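Local coordinates for 303aa long hypothetical esterase (PDB 3AIN), which probably hydrolyses carboxylic ester bonds, as a thermostable carboxylesterase of the hormone-sensitive-lipase-like family with an alpha/beta hydrolase fold, at residues V81-Y95 with C113-V127. The protein carries 1 engineered substitution. Sequence-based numbering, arbitrary orientation.
Sequences VYYPKTQGPYGVLVY and CRAITNSCQCVTISV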
ATOM      1  N   VAL A  81      -5.928  15.528 -20.790  1.00 14.37           N
ATOM      2  CA  VAL A  81      -6.062  14.097 -20.978  1.00 13.40           C
ATOM      3  C   VAL A  81      -4.678  13.491 -21.187  1.00 15.53           C
ATOM      4  O   VAL A  81      -3.923  13.934 -22.059  1.00 16.07           O
ATOM      5  CB  VAL A  81      -6.902  13.791 -22.234  1.00 13.49           C
ATOM      6  CG1 VAL A  81      -7.043  12.275 -22.429  1.00 16.17           C
ATOM      7  CG2 VAL A  81      -8.269  14.494 -22.147  1.00 16.97           C
ATOM      8  N   TYR A  82      -4.309  12.549 -20.326  1.00 13.00           N
ATOM      9  CA  TYR A  82      -2.987  11.874 -20.423  1.00 12.98           C
ATOM     10  C   TYR A  82      -3.241  10.430 -20.867  1.00 13.00           C
ATOM     11  O   TYR A  82      -3.924   9.656 -20.192  1.00 13.74           O
ATOM     12  CB  TYR A  82      -2.254  11.850 -19.060  1.00 12.39           C
ATOM     13  CG  TYR A  82      -2.054  13.205 -18.402  1.00 14.41           C
ATOM     14  CD1 TYR A  82      -0.825  13.872 -18.482  1.00 14.39           C
ATOM     15  CD2 TYR A  82      -3.089  13.817 -17.679  1.00 15.10           C
ATOM     16  CE1 TYR A  82      -0.630  15.117 -17.861  1.00 12.94           C
ATOM     17  CE2 TYR A  82      -2.862  14.990 -16.971  1.00 13.10           C
ATOM     18  CZ  TYR A  82      -1.660  15.663 -17.115  1.00 15.84           C
ATOM     19  OH  TYR A  82      -1.465  16.844 -16.462  1.00 13.33           O
ATOM     20  N   TYR A  83      -2.591  10.035 -21.960  1.00 14.89           N
ATOM     21  CA  TYR A  83      -2.615   8.636 -22.389  1.00 14.24           C
ATOM     22  C   TYR A  83      -1.335   7.926 -21.956  1.00 13.97           C
ATOM     23  O   TYR A  83      -0.254   8.503 -22.008  1.00 19.29           O
ATOM     24  CB  TYR A  83      -2.684   8.570 -23.925  1.00 15.71           C
ATOM     25  CG  TYR A  83      -4.001   9.029 -24.490  1.00 17.40           C
ATOM     26  CD1 TYR A  83      -4.997   8.112 -24.774  1.00 18.33           C
ATOM     27  CD2 TYR A  83      -4.222  10.359 -24.796  1.00 17.51           C
ATOM     28  CE1 TYR A  83      -6.206   8.513 -25.312  1.00 25.15           C
ATOM     29  CE2 TYR A  83      -5.427  10.767 -25.360  1.00 22.24           C
ATOM     30  CZ  TYR A  83      -6.408   9.836 -25.607  1.00 26.73           C
ATOM     31  OH  TYR A  83      -7.613  10.232 -26.148  1.00 31.59           O
ATOM     32  N   PRO A  84      -1.447   6.655 -21.584  1.00 15.66           N
ATOM     33  CA  PRO A  84      -0.247   5.920 -21.207  1.00 18.05           C
ATOM     34  C   PRO A  84       0.500   5.470 -22.455  1.00 19.38           C
ATOM     35  O   PRO A  84       0.033   5.705 -23.576  1.00 17.95           O
ATOM     36  CB  PRO A  84      -0.806   4.700 -20.483  1.00 18.92           C
ATOM     37  CG  PRO A  84      -2.117   4.467 -21.121  1.00 22.31           C
ATOM     38  CD  PRO A  84      -2.664   5.839 -21.441  1.00 14.90           C
ATOM     39  N   LYS A  85       1.640   4.816 -22.241  1.00 20.95           N
ATOM     40  CA  LYS A  85       2.513   4.406 -23.332  1.00 23.71           C
ATOM     41  C   LYS A  85       2.038   3.084 -23.933  1.00 26.79           C
ATOM     42  O   LYS A  85       2.573   2.642 -24.944  1.00 29.05           O
ATOM     43  CB  LYS A  85       3.965   4.265 -22.835  1.00 23.84           C
ATOM     44  CG  LYS A  85       4.548   5.469 -22.123  1.00 32.66           C
ATOM     45  CD  LYS A  85       5.320   5.010 -20.870  1.00 45.55           C
ATOM     46  CE  LYS A  85       6.513   5.898 -20.549  1.00 50.21           C
ATOM     47  NZ  LYS A  85       7.504   5.901 -21.656  1.00 58.05           N
ATOM     48  N   THR A  86       1.155   2.388 -23.223  1.00 25.44           N
ATOM     49  CA  THR A  86       0.648   1.098 -23.658  1.00 25.43           C
ATOM     50  C   THR A  86      -0.422   1.281 -24.722  1.00 28.41           C
ATOM     51  O   THR A  86      -0.972   2.379 -24.890  1.00 23.50           O
ATOM     52  CB  THR A  86       0.037   0.311 -22.491  1.00 29.18           C
ATOM     53  OG1 THR A  86      -1.008   1.084 -21.876  1.00 30.44           O
ATOM     54  CG2 THR A  86       1.114  -0.028 -21.451  1.00 37.02           C
ATOM     55  N   GLN A  87      -0.818   0.180 -25.353  1.00 28.22           N
ATOM     56  CA  GLN A  87      -1.892   0.256 -26.328  1.00 30.57           C
ATOM     57  C   GLN A  87      -3.259  -0.017 -25.677  1.00 25.55           C
ATOM     58  O   GLN A  87      -3.336  -0.670 -24.632  1.00 27.76           O
ATOM     59  CB  GLN A  87      -1.597  -0.666 -27.515  1.00 34.05           C
ATOM     60  CG  GLN A  87      -2.701  -1.651 -27.855  1.00 46.76           C
ATOM     61  CD  GLN A  87      -2.407  -2.419 -29.133  1.00 58.18           C
ATOM     62  OE1 GLN A  87      -1.676  -1.937 -30.002  1.00 59.30           O
ATOM     63  NE2 GLN A  87      -2.857  -3.670 -29.187  1.00 55.87           N
ATOM     64  N   GLY A  88      -4.292   0.669 -26.163  1.00 24.26           N
ATOM     65  CA  GLY A  88      -5.641   0.515 -25.612  1.00 24.66           C
ATOM     66  C   GLY A  88      -6.285  -0.772 -26.086  1.00 25.16           C
ATOM     67  O   GLY A  88      -5.639  -1.544 -26.798  1.00 27.85           O
ATOM     68  N   PRO A  89      -7.535  -1.040 -25.662  1.00 23.30           N
ATOM     69  CA  PRO A  89      -8.382  -0.076 -24.947  1.00 20.00           C
ATOM     70  C   PRO A  89      -7.905   0.158 -23.509  1.00 21.08           C
ATOM     71  O   PRO A  89      -7.167  -0.667 -22.962  1.00 19.41           O
ATOM     72  CB  PRO A  89      -9.754  -0.754 -24.930  1.00 24.48           C
ATOM     73  CG  PRO A  89      -9.701  -1.735 -26.080  1.00 27.57           C
ATOM     74  CD  PRO A  89      -8.302  -2.235 -26.064  1.00 25.48           C
ATOM     75  N   TYR A  90      -8.510   1.154 -22.863  1.00 18.75           N
ATOM     76  CA  TYR A  90      -8.054   1.632 -21.562  1.00 17.71           C
ATOM     77  C   TYR A  90      -9.205   1.665 -20.561  1.00 19.87           C
ATOM     78  O   TYR A  90     -10.378   1.803 -20.935  1.00 17.45           O
ATOM     79  CB  TYR A  90      -7.464   3.043 -21.675  1.00 14.42           C
ATOM     80  CG  TYR A  90      -6.354   3.191 -22.700  1.00 16.14           C
ATOM     81  CD1 TYR A  90      -5.102   2.590 -22.494  1.00 14.80           C
ATOM     82  CD2 TYR A  90      -6.534   3.959 -23.838  1.00 18.17           C
ATOM     83  CE1 TYR A  90      -4.069   2.762 -23.384  1.00 19.09           C
ATOM     84  CE2 TYR A  90      -5.484   4.156 -24.746  1.00 18.37           C
ATOM     85  CZ  TYR A  90      -4.265   3.524 -24.521  1.00 20.90           C
ATOM     86  OH  TYR A  90      -3.209   3.769 -25.358  1.00 24.66           O
ATOM     87  N   GLY A  91      -8.843   1.747 -19.283  1.00 15.34           N
ATOM     88  CA  GLY A  91      -9.700   2.370 -18.290  1.00 15.76           C
ATOM     89  C   GLY A  91      -9.364   3.839 -18.186  1.00 11.49           C
ATOM     90  O   GLY A  91      -8.336   4.277 -18.717  1.00 14.08           O
ATOM     91  N   VAL A  92     -10.302   4.627 -17.662  1.00 12.88           N
ATOM     92  CA  VAL A  92     -10.128   6.081 -17.574  1.00 13.73           C
ATOM     93  C   VAL A  92     -10.298   6.515 -16.120  1.00 12.85           C
ATOM     94  O   VAL A  92     -11.249   6.095 -15.453  1.00 12.65           O
ATOM     95  CB  VAL A  92     -11.211   6.831 -18.400  1.00 15.95           C
ATOM     96  CG1 VAL A  92     -10.964   8.338 -18.354  1.00 14.21           C
ATOM     97  CG2 VAL A  92     -11.195   6.332 -19.862  1.00 15.28           C
ATOM     98  N   LEU A  93      -9.311   7.256 -15.613  1.00 11.36           N
ATOM     99  CA  LEU A  93      -9.368   7.786 -14.254  1.00 11.31           C
ATOM    100  C   LEU A  93      -9.617   9.283 -14.344  1.00 12.54           C
ATOM    101  O   LEU A  93      -8.869   9.987 -15.020  1.00 13.41           O
ATOM    102  CB  LEU A  93      -8.007   7.565 -13.546  1.00 12.20           C
ATOM    103  CG  LEU A  93      -7.865   8.291 -12.197  1.00 11.82           C
ATOM    104  CD1 LEU A  93      -8.856   7.662 -11.162  1.00 11.33           C
ATOM    105  CD2 LEU A  93      -6.410   8.171 -11.672  1.00 14.16           C
ATOM    106  N   VAL A  94     -10.764   9.737 -13.827  1.00 11.81           N
ATOM    107  CA  VAL A  94     -11.032  11.152 -13.772  1.00 13.40           C
ATOM    108  C   VAL A  94     -10.505  11.677 -12.448  1.00 13.83           C
ATOM    109  O   VAL A  94     -10.805  11.081 -11.416  1.00 11.10           O
ATOM    110  CB  VAL A  94     -12.527  11.456 -13.893  1.00 14.43           C
ATOM    111  CG1 VAL A  94     -12.744  12.975 -13.837  1.00 14.17           C
ATOM    112  CG2 VAL A  94     -13.043  10.872 -15.235  1.00 12.81           C
ATOM    113  N   TYR A  95      -9.528  12.583 -12.546  1.00 11.20           N
ATOM    114  CA  TYR A  95      -8.732  13.014 -11.384  1.00 11.66           C
ATOM    115  C   TYR A  95      -9.034  14.453 -10.991  1.00 12.92           C
ATOM    116  O   TYR A  95      -9.058  15.355 -11.846  1.00 11.00           O
ATOM    117  CB  TYR A  95      -7.223  12.870 -11.670  1.00 12.26           C
ATOM    118  CG  TYR A  95      -6.367  12.979 -10.425  1.00 10.56           C
ATOM    119  CD1 TYR A  95      -6.218  11.885  -9.595  1.00 13.15           C
ATOM    120  CD2 TYR A  95      -5.904  14.218  -9.971  1.00 10.67           C
ATOM    121  CE1 TYR A  95      -5.622  11.993  -8.350  1.00 11.77           C
ATOM    122  CE2 TYR A  95      -5.254  14.329  -8.725  1.00  8.41           C
ATOM    123  CZ  TYR A  95      -5.140  13.218  -7.928  1.00  9.98           C
ATOM    124  OH  TYR A  95      -4.515  13.299  -6.700  1.00 11.83           O
ATOM    125  N   CYS A 113      -0.049  13.793 -12.189  1.00 11.33           N
ATOM    126  CA  CYS A 113      -0.929  13.062 -13.111  1.00 10.88           C
ATOM    127  C   CYS A 113      -0.154  12.234 -14.139  1.00 11.01           C
ATOM    128  O   CYS A 113      -0.602  11.164 -14.502  1.00 15.66           O
ATOM    129  CB  CYS A 113      -1.903  14.007 -13.824  1.00 10.52           C
ATOM    130  SG  CYS A 113      -3.183  14.656 -12.687  1.00 15.23           S
ATOM    131  N   ARG A 114       1.007  12.719 -14.590  1.00 14.12           N
ATOM    132  CA  ARG A 114       1.855  11.884 -15.459  1.00 13.29           C
ATOM    133  C   ARG A 114       2.313  10.625 -14.731  1.00 14.43           C
ATOM    134  O   ARG A 114       2.225   9.514 -15.267  1.00 13.20           O
ATOM    135  CB  ARG A 114       3.067  12.671 -15.965  1.00 11.43           C
ATOM    136  CG  ARG A 114       2.706  13.801 -16.931  1.00 14.76           C
ATOM    137  CD  ARG A 114       3.917  14.744 -17.043  1.00 12.28           C
ATOM    138  NE  ARG A 114       3.760  15.758 -18.080  1.00 14.91           N
ATOM    139  CZ  ARG A 114       4.176  15.604 -19.336  1.00 21.91           C
ATOM    140  NH1 ARG A 114       4.730  14.460 -19.721  1.00 24.87           N
ATOM    141  NH2 ARG A 114       3.979  16.568 -20.220  1.00 21.68           N
ATOM    142  N   ALA A 115       2.755  10.776 -13.485  1.00 14.08           N
ATOM    143  CA  ALA A 115       3.188   9.624 -12.734  1.00 13.72           C
ATOM    144  C   ALA A 115       2.066   8.610 -12.489  1.00 14.44           C
ATOM    145  O   ALA A 115       2.273   7.412 -12.631  1.00 14.70           O
ATOM    146  CB  ALA A 115       3.827  10.042 -11.418  1.00 11.77           C
ATOM    147  N   ILE A 116       0.868   9.099 -12.161  1.00 11.47           N
ATOM    148  CA  ILE A 116      -0.285   8.211 -11.988  1.00 12.70           C
ATOM    149  C   ILE A 116      -0.641   7.465 -13.292  1.00 14.08           C
ATOM    150  O   ILE A 116      -0.961   6.264 -13.289  1.00 15.52           O
ATOM    151  CB  ILE A 116      -1.494   9.010 -11.438  1.00 11.92           C
ATOM    152  CG1 ILE A 116      -1.256   9.366  -9.963  1.00 13.70           C
ATOM    153  CG2 ILE A 116      -2.781   8.203 -11.605  1.00 13.74           C
ATOM    154  CD1 ILE A 116      -2.322  10.324  -9.396  1.00 14.04           C
ATOM    155  N   THR A 117      -0.625   8.198 -14.393  1.00 14.45           N
ATOM    156  CA  THR A 117      -0.936   7.634 -15.700  1.00 12.31           C
ATOM    157  C   THR A 117      -0.001   6.473 -16.002  1.00 16.25           C
ATOM    158  O   THR A 117      -0.439   5.400 -16.407  1.00 14.71           O
ATOM    159  CB  THR A 117      -0.755   8.698 -16.784  1.00 16.83           C
ATOM    160  OG1 THR A 117      -1.729   9.725 -16.587  1.00 16.64           O
ATOM    161  CG2 THR A 117      -0.909   8.088 -18.177  1.00 15.49           C
ATOM    162  N   ASN A 118       1.292   6.688 -15.804  1.00 16.91           N
ATOM    163  CA  ASN A 118       2.260   5.611 -16.076  1.00 16.35           C
ATOM    164  C   ASN A 118       2.120   4.435 -15.114  1.00 20.28           C
ATOM    165  O   ASN A 118       2.321   3.273 -15.488  1.00 17.50           O
ATOM    166  CB  ASN A 118       3.695   6.152 -16.096  1.00 16.23           C
ATOM    167  CG  ASN A 118       3.981   7.006 -17.321  1.00 15.40           C
ATOM    168  OD1 ASN A 118       3.359   6.826 -18.376  1.00 18.63           O
ATOM    169  ND2 ASN A 118       4.799   8.034 -17.142  1.00 17.65           N
ATOM    170  N   SER A 119       1.789   4.735 -13.862  1.00 14.94           N
ATOM    171  CA  SER A 119       1.588   3.695 -12.875  1.00 15.68           C
ATOM    172  C   SER A 119       0.341   2.849 -13.140  1.00 17.10           C
ATOM    173  O   SER A 119       0.401   1.615 -12.954  1.00 18.54           O
ATOM    174  CB  SER A 119       1.585   4.270 -11.434  1.00 14.88           C
ATOM    175  OG  SER A 119       1.525   3.206 -10.480  1.00 17.02           O
ATOM    176  N   CYS A 120      -0.806   3.500 -13.422  1.00 13.37           N
ATOM    177  CA  CYS A 120      -2.083   2.769 -13.680  1.00 17.56           C
ATOM    178  C   CYS A 120      -2.207   2.231 -15.099  1.00 14.61           C
ATOM    179  O   CYS A 120      -3.119   1.459 -15.361  1.00 18.15           O
ATOM    180  CB  CYS A 120      -3.381   3.554 -13.350  1.00 22.62           C
ATOM    181  SG  CYS A 120      -3.697   5.156 -14.201  1.00 34.34           S
ATOM    182  N   GLN A 121      -1.332   2.684 -15.988  1.00 16.42           N
ATOM    183  CA  GLN A 121      -1.453   2.396 -17.431  1.00 16.89           C
ATOM    184  C   GLN A 121      -2.868   2.626 -17.917  1.00 17.98           C
ATOM    185  O   GLN A 121      -3.487   1.785 -18.588  1.00 17.88           O
ATOM    186  CB  GLN A 121      -0.959   0.995 -17.737  1.00 15.79           C
ATOM    187  CG  GLN A 121       0.490   0.862 -17.305  1.00 20.18           C
ATOM    188  CD  GLN A 121       1.149  -0.377 -17.828  1.00 33.66           C
ATOM    189  OE1 GLN A 121       0.555  -1.451 -17.806  1.00 33.62           O
ATOM    190  NE2 GLN A 121       2.443  -0.277 -18.104  1.00 34.55           N
ATOM    191  N   CYS A 122      -3.348   3.820 -17.621  1.00 16.35           N
ATOM    192  CA  CYS A 122      -4.724   4.149 -17.858  1.00 16.59           C
ATOM    193  C   CYS A 122      -4.779   5.603 -18.325  1.00 15.44           C
ATOM    194  O   CYS A 122      -3.767   6.296 -18.280  1.00 17.36           O
ATOM    195  CB  CYS A 122      -5.519   3.883 -16.595  1.00 21.36           C
ATOM    196  SG  CYS A 122      -5.426   5.219 -15.414  1.00 22.63           S
ATOM    197  N   VAL A 123      -5.829   5.959 -19.058  1.00 12.80           N
ATOM    198  CA  VAL A 123      -6.007   7.363 -19.424  1.00 13.64           C
ATOM    199  C   VAL A 123      -6.395   8.106 -18.159  1.00 12.82           C
ATOM    200  O   VAL A 123      -7.287   7.684 -17.434  1.00 15.75           O
ATOM    201  CB  VAL A 123      -7.132   7.516 -20.462  1.00 15.23           C
ATOM    202  CG1 VAL A 123      -7.437   8.989 -20.716  1.00 16.64           C
ATOM    203  CG2 VAL A 123      -6.712   6.814 -21.742  1.00 17.33           C
ATOM    204  N   THR A 124      -5.713   9.210 -17.911  1.00 14.31           N
ATOM    205  CA  THR A 124      -6.052  10.060 -16.770  1.00 13.31           C
ATOM    206  C   THR A 124      -6.558  11.376 -17.312  1.00 13.80           C
ATOM    207  O   THR A 124      -5.918  11.993 -18.157  1.00 14.93           O
ATOM    208  CB  THR A 124      -4.810  10.288 -15.895  1.00 12.47           C
ATOM    209  OG1 THR A 124      -4.353   9.009 -15.438  1.00 16.54           O
ATOM    210  CG2 THR A 124      -5.162  11.166 -14.673  1.00 13.89           C
ATOM    211  N   ILE A 125      -7.654  11.852 -16.726  1.00 11.52           N
ATOM    212  CA  ILE A 125      -8.231  13.119 -17.129  1.00 12.33           C
ATOM    213  C   ILE A 125      -8.308  14.047 -15.935  1.00 12.75           C
ATOM    214  O   ILE A 125      -9.117  13.868 -15.025  1.00 12.87           O
ATOM    215  CB  ILE A 125      -9.607  12.948 -17.778  1.00 14.04           C
ATOM    216  CG1 ILE A 125      -9.447  12.053 -19.017  1.00 10.92           C
ATOM    217  CG2 ILE A 125     -10.169  14.335 -18.192  1.00 16.48           C
ATOM    218  CD1 ILE A 125     -10.778  11.834 -19.776  1.00 14.73           C
ATOM    219  N   SER A 126      -7.452  15.050 -15.972  1.00 10.99           N
ATOM    220  CA  SER A 126      -7.289  15.964 -14.848  1.00 13.09           C
ATOM    221  C   SER A 126      -8.169  17.175 -15.056  1.00 13.73           C
ATOM    222  O   SER A 126      -8.067  17.864 -16.081  1.00 14.37           O
ATOM    223  CB  SER A 126      -5.826  16.380 -14.731  1.00 11.87           C
ATOM    224  OG  SER A 126      -5.635  17.300 -13.645  1.00 13.09           O
ATOM    225  N   VAL A 127      -9.046  17.429 -14.084  1.00 11.81           N
ATOM    226  CA  VAL A 127     -10.148  18.398 -14.259  1.00 11.61           C
ATOM    227  C   VAL A 127      -9.825  19.756 -13.596  1.00 13.61           C
ATOM    228  O   VAL A 127      -9.439  19.811 -12.426  1.00 13.92           O
ATOM    229  CB  VAL A 127     -11.459  17.792 -13.670  1.00 10.62           C
ATOM    230  CG1 VAL A 127     -12.599  18.797 -13.700  1.00 12.17           C
ATOM    231  CG2 VAL A 127     -11.796  16.531 -14.417  1.00 13.50           C
TER
HETATM  232  O   HOH W   1      -2.877  17.847 -14.136  1.00 14.15           O
HETATM  233  O   HOH W   2       2.523   4.437 -19.588  1.00 24.61           O
HETATM  234  O   HOH W   3      -2.858  -0.157 -20.403  1.00 29.86           O
HETATM  235  O   HOH W   4      -7.332  18.235 -11.453  1.00 13.77           O
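C113 CB packs against the ring of Y82, 3.4 Å from CE2. Its SG turns to the Y95 ring and sits obliquely to it, 4.6 Å from the centroid. I116 continues this apolar layer along helix 113-120: its CG2 meets L93 CD2 at 3.6 Å and its CD1 touches Y95 CE1. The other face of the sheet is built around V123, whose CG1 meets V81 CG1 and whose CG2 lies 3.5 Å from Y90 CD2 and also touches the Y83 ring. I125 CD1 packs on V92 CG1, and helix 139-153 covers this side through V151.

Strand 123-127 runs between the other two, antiparallel to 81-83 and parallel to 92-95. Y82 N bonds T124 O at 2.8 Å, nearly straight at 172°, and T124 N returns the bond to Y82 O; on the opposite edge, L93 N and Y95 N donate to V123 O and I125 O. Between helix and sheet, T124 OG1 donates to T117 OG1 at 3.0 Å. T117 OG1 in turn donates to C113 O, which T117 N reaches from the opposite face of its plane.

With CG anti to its carbonyl carbon (chi1 -56°), Y82 lays its ring beneath the helix: R114 CG packs at CE1, S126 CB sits at the ring edge, and OH reaches D110, which also pairs with R114. A water joins this hydroxyl to S126 OG. Cut back to alanine, Y82 would probably leave a gap under C113 and R114, and D110 with one partner fewer beside R114.

The C120-C122 disulfide pins the sharp turn at Q121, where phi is positive, linking the helix's last turn to C122, just ahead of V123, within the beta-alpha-beta unit 92-96, 110-120, 123-127. At the rim, one water accepts from K85 N and donates to N118 OD1; another donates to Q121 O and meets T86 OG1. Buried threonine hydroxyls are thus paired directly, while the rim is joined through water.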